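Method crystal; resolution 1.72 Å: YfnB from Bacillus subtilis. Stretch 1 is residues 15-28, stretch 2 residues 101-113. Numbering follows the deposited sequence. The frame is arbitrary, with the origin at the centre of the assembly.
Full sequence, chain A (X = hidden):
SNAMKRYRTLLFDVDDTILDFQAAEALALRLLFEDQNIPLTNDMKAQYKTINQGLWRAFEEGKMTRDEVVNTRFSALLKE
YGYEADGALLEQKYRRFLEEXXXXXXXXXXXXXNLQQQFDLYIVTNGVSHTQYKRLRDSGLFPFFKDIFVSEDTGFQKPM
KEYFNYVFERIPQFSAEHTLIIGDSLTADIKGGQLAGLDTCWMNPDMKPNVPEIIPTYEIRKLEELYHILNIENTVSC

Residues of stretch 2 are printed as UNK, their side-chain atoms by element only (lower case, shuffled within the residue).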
# COMPACT_ATOMS: atom_id res chain seq x y z
N ASP A 15 0.84 -2.64 0.19
CA ASP A 15 2.17 -2.38 0.77
C ASP A 15 2.13 -2.15 2.28
O ASP A 15 1.43 -1.26 2.77
CB ASP A 15 2.85 -1.22 0.04
CG ASP A 15 3.21 -1.60 -1.38
OD1 ASP A 15 3.54 -2.79 -1.58
OD2 ASP A 15 3.17 -0.73 -2.26
N ASP A 16 2.90 -2.97 2.96
CA ASP A 16 2.98 -3.01 4.43
C ASP A 16 1.64 -3.37 5.04
O ASP A 16 1.41 -3.11 6.22
CB ASP A 16 3.55 -1.71 4.99
CG ASP A 16 4.98 -1.50 4.56
OD1 ASP A 16 5.73 -2.51 4.52
OD2 ASP A 16 5.32 -0.34 4.28
N THR A 17 0.78 -4.02 4.25
CA THR A 17 -0.48 -4.59 4.76
C THR A 17 -0.39 -6.10 4.58
O THR A 17 -0.43 -6.83 5.57
CB THR A 17 -1.70 -3.98 4.03
OG1 THR A 17 -1.72 -2.56 4.27
CG2 THR A 17 -3.03 -4.58 4.59
N ILE A 18 -0.18 -6.57 3.34
CA ILE A 18 0.05 -8.00 3.07
C ILE A 18 1.44 -8.31 2.50
O ILE A 18 1.93 -9.40 2.68
CB ILE A 18 -1.07 -8.65 2.18
CG1 ILE A 18 -1.22 -7.89 0.84
CG2 ILE A 18 -2.38 -8.72 2.98
CD1 ILE A 18 -2.38 -8.41 -0.12
N LEU A 19 2.07 -7.34 1.83
CA LEU A 19 3.46 -7.50 1.37
C LEU A 19 4.33 -6.61 2.23
O LEU A 19 3.90 -5.53 2.62
CB LEU A 19 3.59 -7.09 -0.11
CG LEU A 19 2.94 -8.05 -1.11
CD1 LEU A 19 3.23 -7.57 -2.56
CD2 LEU A 19 3.46 -9.47 -0.90
N ASP A 20 5.57 -7.05 2.47
CA ASP A 20 6.48 -6.30 3.33
C ASP A 20 7.21 -5.30 2.41
O ASP A 20 8.30 -5.58 1.89
CB ASP A 20 7.42 -7.28 4.05
CG ASP A 20 8.40 -6.58 5.01
OD1 ASP A 20 8.50 -5.35 5.07
OD2 ASP A 20 9.09 -7.31 5.73
N PHE A 21 6.56 -4.14 2.20
CA PHE A 21 7.12 -3.12 1.32
C PHE A 21 8.37 -2.53 1.91
O PHE A 21 9.32 -2.23 1.17
CB PHE A 21 6.12 -1.99 1.06
CG PHE A 21 6.65 -0.95 0.11
CD1 PHE A 21 6.59 -1.16 -1.27
CD2 PHE A 21 7.27 0.21 0.61
CE1 PHE A 21 7.08 -0.20 -2.17
CE2 PHE A 21 7.78 1.17 -0.29
CZ PHE A 21 7.67 0.96 -1.68
N GLN A 22 8.42 -2.41 3.23
CA GLN A 22 9.68 -1.92 3.87
C GLN A 22 10.90 -2.74 3.45
O GLN A 22 11.97 -2.18 3.16
CB GLN A 22 9.55 -1.91 5.40
CG GLN A 22 8.44 -0.97 5.88
CD GLN A 22 8.64 0.43 5.36
OE1 GLN A 22 7.87 0.95 4.53
NE2 GLN A 22 9.69 1.06 5.83
N ALA A 23 10.76 -4.06 3.47
CA ALA A 23 11.81 -4.94 3.04
C ALA A 23 12.18 -4.75 1.56
O ALA A 23 13.37 -4.72 1.21
CB ALA A 23 11.50 -6.41 3.37
N ALA A 24 11.17 -4.71 0.69
CA ALA A 24 11.39 -4.49 -0.74
C ALA A 24 12.09 -3.15 -0.99
O ALA A 24 13.03 -3.09 -1.78
CB ALA A 24 10.05 -4.55 -1.53
N GLU A 25 11.62 -2.10 -0.31
CA GLU A 25 12.21 -0.76 -0.42
C GLU A 25 13.65 -0.78 0.06
O GLU A 25 14.57 -0.24 -0.61
CB GLU A 25 11.39 0.25 0.40
CG GLU A 25 12.01 1.65 0.51
CD GLU A 25 11.17 2.55 1.37
OE1 GLU A 25 11.16 2.38 2.61
OE2 GLU A 25 10.48 3.41 0.78
N ALA A 26 13.88 -1.42 1.20
CA ALA A 26 15.25 -1.43 1.76
C ALA A 26 16.26 -2.07 0.79
O ALA A 26 17.38 -1.55 0.61
CB ALA A 26 15.30 -2.14 3.13
N LEU A 27 15.85 -3.18 0.18
CA LEU A 27 16.71 -3.88 -0.77
C LEU A 27 16.92 -3.03 -2.02
O LEU A 27 18.06 -2.87 -2.49
CB LEU A 27 16.04 -5.23 -1.11
CG LEU A 27 16.63 -6.16 -2.18
CD1 LEU A 27 18.06 -6.51 -1.84
CD2 LEU A 27 15.73 -7.39 -2.33
N ALA A 28 15.83 -2.47 -2.55
CA ALA A 28 15.90 -1.69 -3.78
C ALA A 28 16.74 -0.43 -3.63
O ALA A 28 17.50 -0.07 -4.55
CB ALA A 28 14.49 -1.31 -4.27
N UNK A 101 11.21 -7.48 -5.20
CA UNK A 101 10.98 -7.68 -3.77
C UNK A 101 9.50 -8.01 -3.55
O UNK A 101 8.65 -7.15 -3.74
N UNK A 102 9.22 -9.25 -3.16
CA UNK A 102 7.81 -9.68 -2.91
C UNK A 102 7.72 -10.39 -1.57
O UNK A 102 6.96 -11.34 -1.41
n UNK A 102 8.36 -12.86 -3.97
c UNK A 102 7.28 -10.58 -4.05
c UNK A 102 9.36 -13.51 -4.55
n UNK A 102 9.89 -12.72 -5.47
c UNK A 102 8.26 -11.60 -4.52
c UNK A 102 9.23 -11.52 -5.46
N UNK A 103 8.55 -9.95 -0.62
CA UNK A 103 8.50 -10.42 0.76
C UNK A 103 7.08 -10.25 1.32
O UNK A 103 6.41 -9.26 1.01
o UNK A 103 10.41 -7.89 -0.50
c UNK A 103 9.50 -9.61 1.61
n UNK A 103 12.57 -8.14 0.05
c UNK A 103 11.28 -8.48 0.12
c UNK A 103 10.94 -9.65 1.06
N UNK A 104 6.65 -11.22 2.14
CA UNK A 104 5.30 -11.19 2.73
C UNK A 104 5.33 -10.64 4.14
O UNK A 104 6.31 -10.82 4.88
c UNK A 104 4.30 -13.22 1.44
c UNK A 104 4.22 -14.75 1.50
c UNK A 104 4.71 -12.61 2.78
c UNK A 104 2.99 -12.64 0.96
N UNK A 105 4.25 -9.96 4.52
CA UNK A 105 3.98 -9.70 5.94
C UNK A 105 3.75 -11.04 6.65
O UNK A 105 3.16 -11.96 6.06
c UNK A 105 3.05 -7.40 5.48
c UNK A 105 2.32 -8.68 7.57
c UNK A 105 4.06 -6.54 6.32
c UNK A 105 2.75 -8.79 6.09
N UNK A 106 4.19 -11.13 7.91
CA UNK A 106 4.01 -12.33 8.73
C UNK A 106 2.57 -12.83 8.71
O UNK A 106 1.64 -12.06 8.99
o UNK A 106 6.68 -12.45 9.43
c UNK A 106 4.44 -12.05 10.18
o UNK A 106 6.41 -11.47 11.39
c UNK A 106 5.95 -11.99 10.34
N UNK A 107 2.41 -14.10 8.32
CA UNK A 107 1.09 -14.73 8.28
C UNK A 107 0.19 -14.36 7.11
O UNK A 107 -0.93 -14.89 7.03
N UNK A 108 0.65 -13.48 6.20
CA UNK A 108 -0.23 -12.99 5.11
C UNK A 108 -0.71 -14.10 4.19
O UNK A 108 -1.90 -14.11 3.82
c UNK A 108 0.45 -11.84 4.29
N UNK A 109 0.16 -15.02 3.81
CA UNK A 109 -0.27 -16.06 2.84
C UNK A 109 -1.36 -16.94 3.46
O UNK A 109 -2.41 -17.18 2.83
c UNK A 109 0.51 -17.83 1.22
c UNK A 109 -0.03 -19.09 1.51
c UNK A 109 0.66 -17.43 -0.11
c UNK A 109 0.90 -16.90 2.32
c UNK A 109 0.29 -18.28 -1.16
c UNK A 109 -0.41 -19.94 0.46
c UNK A 109 -0.23 -19.53 -0.87
N UNK A 110 -1.12 -17.43 4.67
CA UNK A 110 -2.10 -18.31 5.33
C UNK A 110 -3.42 -17.56 5.58
O UNK A 110 -4.52 -18.14 5.38
o UNK A 110 0.35 -20.12 7.36
o UNK A 110 -0.21 -20.35 5.23
c UNK A 110 -0.39 -19.86 6.38
c UNK A 110 -1.54 -18.88 6.62
N UNK A 111 -3.31 -16.30 6.00
CA UNK A 111 -4.51 -15.47 6.24
C UNK A 111 -5.33 -15.32 4.97
O UNK A 111 -6.52 -15.67 4.93
c UNK A 111 -5.19 -11.75 6.70
c UNK A 111 -4.16 -14.09 6.80
c UNK A 111 -5.42 -13.20 6.88
c UNK A 111 -6.15 -13.54 8.21
N UNK A 112 -4.70 -14.83 3.91
CA UNK A 112 -5.42 -14.63 2.64
C UNK A 112 -6.04 -15.95 2.11
O UNK A 112 -7.19 -15.97 1.65
c UNK A 112 -4.50 -13.95 1.61
c UNK A 112 -5.06 -13.99 0.18
c UNK A 112 -5.45 -11.60 2.29
c UNK A 112 -4.17 -12.50 2.07
N UNK A 113 -5.28 -17.04 2.17
CA UNK A 113 -5.78 -18.35 1.71
C UNK A 113 -7.03 -18.76 2.50
O UNK A 113 -8.03 -19.25 1.92
c UNK A 113 -4.69 -19.41 1.88
o UNK A 113 -5.22 -20.68 1.54
O HOH W 1 8.77 -10.32 5.26

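Position 101 has no side-chain atoms. Its backbone O lies 3.7 Å from Ala24 CB. A CB built here would sit 2.7 Å from Ala24 CB, a clash. The residue is Gly101.

Position 102 carries one carbon and then a five-membered ring of three carbons and two nitrogens. CA-to-CB points away from stretch 1. Only an imidazole fits, so this is His102.

Position 103 has three carbons in a chain, the third bearing one oxygen and one nitrogen. The end of the chain comes near Ala23, Ala24 and Leu27, in the helix at 21-28. A carboxylate would show two oxygens, so this is the amide Gln103. Its OE1 lies 3.5 Å from Ala24 CB, and its NE2 is 4.0 Å from Leu27 CD2. OE1 is also 3.5 Å from Ala24 N, but the angle is too poor for a hydrogen bond.

Position 104 has four carbons, forked at the second. CA-to-CB points away, yet the end of the side chain comes nearer, close to Leu19. This is Leu104. Its CD2 packs 3.7 Å from Leu19 CD2.

Position 105 also has four carbons, but forks at the first, with one arm two carbons long. The side chain touches Asp16, Thr17 and Leu19. This is Ile105. Its CG1 is 3.5 Å from Leu19 O and 3.5 Å from Thr17 O, which has no polar partner in the model. CD1 reaches Asp16 CA at 4.1 Å.

Position 106 has two carbons, the second with two oxygens, and makes no contact. It is Asp106.

Position 107 has no side-chain atoms and a phi of 77°, which favours glycine. Gly107 precedes the helix as its N-cap residue.

Position 108 has one carbon, 3.3 Å from Ile18 O to CB. It is Ala108, and its CB lies 4.1 Å from Ile18 CB. A type II turn runs from Ile105 to here.

Position 109 has one carbon and a six-carbon ring, leading away: Phe109.

Position 110 has two carbons and two terminal oxygens, out of reach: Asp110.

Position 111 has four carbons forked at the second. CA-to-CB points toward stretch 1, but the side chain does not touch it: Leu111.

Position 112 has four carbons forked at the first, one arm longer. The side chain touches Ile18. This is Ile112. Its CD1 is 4.3 Å from Ile18 CG2.

Position 113 has one carbon and one oxygen, out of reach: Ser113.

The contact centres on a single beta bridge between Leu19 and Leu104. Ile105 N donates to Ile18 O at 3.0 Å, and Asp20 N donates to Gln103 O at 2.8 Å. A water donates to Asp20 OD2 (3.1 Å) and Leu104 O (2.5 Å). Apolar side chains pack around this backbone pairing.

Stretch 2 (101-113) GHQLIDGAFDLIS
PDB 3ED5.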